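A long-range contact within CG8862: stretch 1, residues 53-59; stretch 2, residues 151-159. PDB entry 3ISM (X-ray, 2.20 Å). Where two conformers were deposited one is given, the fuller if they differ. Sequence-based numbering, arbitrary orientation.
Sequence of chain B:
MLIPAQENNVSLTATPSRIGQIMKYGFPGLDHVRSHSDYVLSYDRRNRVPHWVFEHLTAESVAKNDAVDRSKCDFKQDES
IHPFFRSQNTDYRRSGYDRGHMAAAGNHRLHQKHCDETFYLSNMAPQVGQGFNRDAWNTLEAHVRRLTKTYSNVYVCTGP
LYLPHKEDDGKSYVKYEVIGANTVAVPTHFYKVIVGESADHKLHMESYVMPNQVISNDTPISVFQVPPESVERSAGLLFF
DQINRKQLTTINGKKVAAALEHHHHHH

Stretch 1 (53-59) VFEHLTA
Stretch 2 151-159: YSNVYVCTG

The two stretches run as neighbouring antiparallel β-strands, their N-to-C directions 168° apart and their axes approaching to 4.6 Å. Val53 pairs with Thr158, Phe54 with Cys157, Glu55 with Val156, His56 with Tyr155 and Leu57 with Val154. Backbone torsions are extended throughout, with phi from -143° to -104° and psi from 110° to 159° over the paired residues. CA-CA separations alternate between wide, hydrogen-bonded pairs (Val53 CA to Thr158 CA 5.4 Å, Glu55 CA to Val156 CA 5.2 Å, Leu57 CA to Val154 CA 5.0 Å) and narrow ones (Phe54 CA to Cys157 CA 4.6 Å, His56 CA to Tyr155 CA 4.5 Å). Each hydrogen-bonded pair makes two bonds: Val53 N to Thr158 O (2.9 Å) and Thr158 N to Val53 O (3.1 Å); Glu55 N to Val156 O and Val156 N to Glu55 O (both 2.9 Å); Leu57 N to Val154 O (2.7 Å) and Val154 N to Leu57 O (2.9 Å). CA-H...O contacts fill the intervals, as from Cys157 CA to Val53 O at 3.3 Å.

Val156, which gives up the most area to the opposing strand (76 Å²), lies on the face shared by Val53, Glu55, Leu57, Val154 and Thr158. Its branched, apolar side chain suits an extended, buried backbone; with chi1 at 51° (p), its CG1 lies 4.2 Å from Leu57 CG and 3.7 Å from Glu55 OE1. Leu57 is m,t (-40°, -179°). Val53 (m) packs its CG2 3.8 Å from Thr158 CB. Burial of Glu55 (-63°, 168°, -61°) is compatible with a carboxylate whose OE1 accepts from a water oxygen at 2.7 Å and whose OE2 is bonded elsewhere in the structure. That water also donates to Val156 O (2.8 Å) and accepts from Thr158 OG1 (2.8 Å; chi1 m), joining both strands through polar atoms.

His56 is the most covered residue on the other face, at 65 Å². Its t rotamer (158°, chi2 -129°) lays the imidazole over the phenol of Tyr155 (-62°, -101°) in an offset stack, centroids 4.5 Å apart and planes 14° from parallel. The ring edge remains free for polar bonding: His56 NE2 donates to Asn153 OD1 at 2.8 Å, nearly linearly (167°). Asn153 starts sideways, but chi1 of -64° and chi2 of -85° bring its amide oxygen to the histidine.

Farther along, Phe54 has an off-well chi1 of -138° and chi2 of 101°; its CA-to-CB bond points to the face it shares with His56, Tyr155 and Cys157, but the end of the side chain comes nearer the other strand. Phe54 CE1 meets Cys157 CB at 3.5 Å, and Phe54 CE2 lies 4.1 Å from Tyr155 CB. The ring lies with one face over Val156 O and Cys157 CA, and the compact side chain of Cys157 (chi1 t) sits close beside it. Together the stretches bury 644 Å².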

# COMPACT_ATOMS: atom_id res chain seq x y z
N VAL B 53 11.54 -1.77 -10.52
CA VAL B 53 12.84 -1.49 -11.09
C VAL B 53 12.69 -1.44 -12.62
O VAL B 53 11.71 -1.99 -13.17
CB VAL B 53 13.91 -2.55 -10.70
CG1 VAL B 53 14.12 -2.61 -9.21
CG2 VAL B 53 13.53 -3.93 -11.25
N PHE B 54 13.64 -0.79 -13.29
CA PHE B 54 13.60 -0.68 -14.73
C PHE B 54 14.96 -1.04 -15.33
O PHE B 54 16.02 -0.68 -14.80
CB PHE B 54 13.17 0.73 -15.17
CG PHE B 54 12.20 0.72 -16.32
CD1 PHE B 54 10.84 0.91 -16.09
CD2 PHE B 54 12.64 0.43 -17.61
CE1 PHE B 54 9.93 0.84 -17.16
CE2 PHE B 54 11.74 0.36 -18.67
CZ PHE B 54 10.38 0.56 -18.44
N GLU B 55 14.93 -1.78 -16.43
CA GLU B 55 16.15 -2.29 -17.06
C GLU B 55 16.04 -2.14 -18.56
O GLU B 55 14.95 -2.23 -19.13
CB GLU B 55 16.37 -3.77 -16.71
CG GLU B 55 16.58 -4.09 -15.21
CD GLU B 55 16.50 -5.60 -14.92
OE1 GLU B 55 15.43 -6.20 -15.17
OE2 GLU B 55 17.49 -6.19 -14.44
N HIS B 56 17.18 -1.89 -19.20
CA HIS B 56 17.27 -1.90 -20.64
C HIS B 56 18.35 -2.91 -21.00
O HIS B 56 19.53 -2.67 -20.74
CB HIS B 56 17.58 -0.50 -21.20
CG HIS B 56 18.20 -0.52 -22.57
ND1 HIS B 56 19.35 0.17 -22.87
CD2 HIS B 56 17.83 -1.16 -23.70
CE1 HIS B 56 19.67 -0.04 -24.13
NE2 HIS B 56 18.77 -0.85 -24.66
N LEU B 57 17.94 -4.03 -21.58
CA LEU B 57 18.84 -5.14 -21.87
C LEU B 57 19.19 -5.21 -23.35
O LEU B 57 18.34 -4.96 -24.23
CB LEU B 57 18.22 -6.48 -21.44
CG LEU B 57 17.43 -6.57 -20.12
CD1 LEU B 57 16.96 -8.03 -19.92
CD2 LEU B 57 18.24 -6.09 -18.90
N THR B 58 20.45 -5.53 -23.61
CA THR B 58 20.92 -5.89 -24.92
C THR B 58 21.58 -7.28 -24.82
O THR B 58 21.81 -7.80 -23.72
CB THR B 58 21.95 -4.87 -25.46
OG1 THR B 58 23.04 -4.77 -24.53
CG2 THR B 58 21.31 -3.49 -25.64
N ALA B 59 21.86 -7.88 -25.97
CA ALA B 59 22.59 -9.14 -26.04
C ALA B 59 23.95 -8.99 -25.34
O ALA B 59 24.40 -9.91 -24.65
CB ALA B 59 22.81 -9.57 -27.51
N TYR B 151 14.93 -9.33 -30.24
CA TYR B 151 14.89 -7.87 -30.23
C TYR B 151 16.23 -7.31 -29.77
O TYR B 151 16.73 -7.67 -28.70
CB TYR B 151 13.81 -7.35 -29.30
CG TYR B 151 12.44 -7.98 -29.49
CD1 TYR B 151 11.70 -7.76 -30.66
CD2 TYR B 151 11.88 -8.76 -28.50
CE1 TYR B 151 10.44 -8.33 -30.81
CE2 TYR B 151 10.63 -9.31 -28.63
CZ TYR B 151 9.91 -9.11 -29.78
OH TYR B 151 8.66 -9.71 -29.87
N SER B 152 16.79 -6.40 -30.56
CA SER B 152 18.08 -5.79 -30.27
C SER B 152 18.11 -5.09 -28.92
O SER B 152 19.16 -5.02 -28.26
CB SER B 152 18.43 -4.79 -31.37
OG SER B 152 18.84 -5.45 -32.55
N ASN B 153 16.96 -4.56 -28.52
CA ASN B 153 16.83 -3.84 -27.27
C ASN B 153 15.57 -4.30 -26.57
O ASN B 153 14.49 -4.33 -27.17
CB ASN B 153 16.80 -2.33 -27.52
CG ASN B 153 18.10 -1.80 -28.12
OD1 ASN B 153 19.05 -1.50 -27.40
ND2 ASN B 153 18.16 -1.71 -29.46
N VAL B 154 15.71 -4.69 -25.31
CA VAL B 154 14.59 -5.17 -24.51
C VAL B 154 14.45 -4.32 -23.26
O VAL B 154 15.39 -4.24 -22.47
CB VAL B 154 14.78 -6.66 -24.12
CG1 VAL B 154 13.72 -7.11 -23.12
CG2 VAL B 154 14.77 -7.56 -25.37
N TYR B 155 13.31 -3.66 -23.09
CA TYR B 155 13.09 -2.82 -21.92
C TYR B 155 12.12 -3.52 -20.99
O TYR B 155 11.10 -4.06 -21.44
CB TYR B 155 12.55 -1.43 -22.30
CG TYR B 155 13.49 -0.61 -23.16
CD1 TYR B 155 14.27 0.40 -22.60
CD2 TYR B 155 13.60 -0.86 -24.52
CE1 TYR B 155 15.13 1.16 -23.39
CE2 TYR B 155 14.46 -0.11 -25.31
CZ TYR B 155 15.22 0.89 -24.75
OH TYR B 155 16.06 1.62 -25.55
N VAL B 156 12.43 -3.54 -19.70
CA VAL B 156 11.64 -4.32 -18.76
C VAL B 156 11.47 -3.63 -17.40
O VAL B 156 12.44 -3.14 -16.81
CB VAL B 156 12.15 -5.81 -18.64
CG1 VAL B 156 13.65 -5.85 -18.36
CG2 VAL B 156 11.36 -6.59 -17.57
N CYS B 157 10.23 -3.60 -16.95
CA CYS B 157 9.86 -3.14 -15.63
C CYS B 157 9.35 -4.31 -14.81
O CYS B 157 8.46 -5.06 -15.24
CB CYS B 157 8.76 -2.08 -15.72
SG CYS B 157 8.35 -1.34 -14.11
N THR B 158 9.93 -4.47 -13.62
CA THR B 158 9.67 -5.59 -12.73
C THR B 158 9.24 -5.00 -11.39
O THR B 158 9.83 -4.03 -10.95
CB THR B 158 10.97 -6.42 -12.51
OG1 THR B 158 11.46 -6.91 -13.77
CG2 THR B 158 10.72 -7.59 -11.57
N GLY B 159 8.23 -5.58 -10.74
CA GLY B 159 7.79 -5.07 -9.43
C GLY B 159 6.78 -5.96 -8.71
O GLY B 159 6.29 -6.93 -9.27
O HOH W 1 13.08 -4.92 -14.79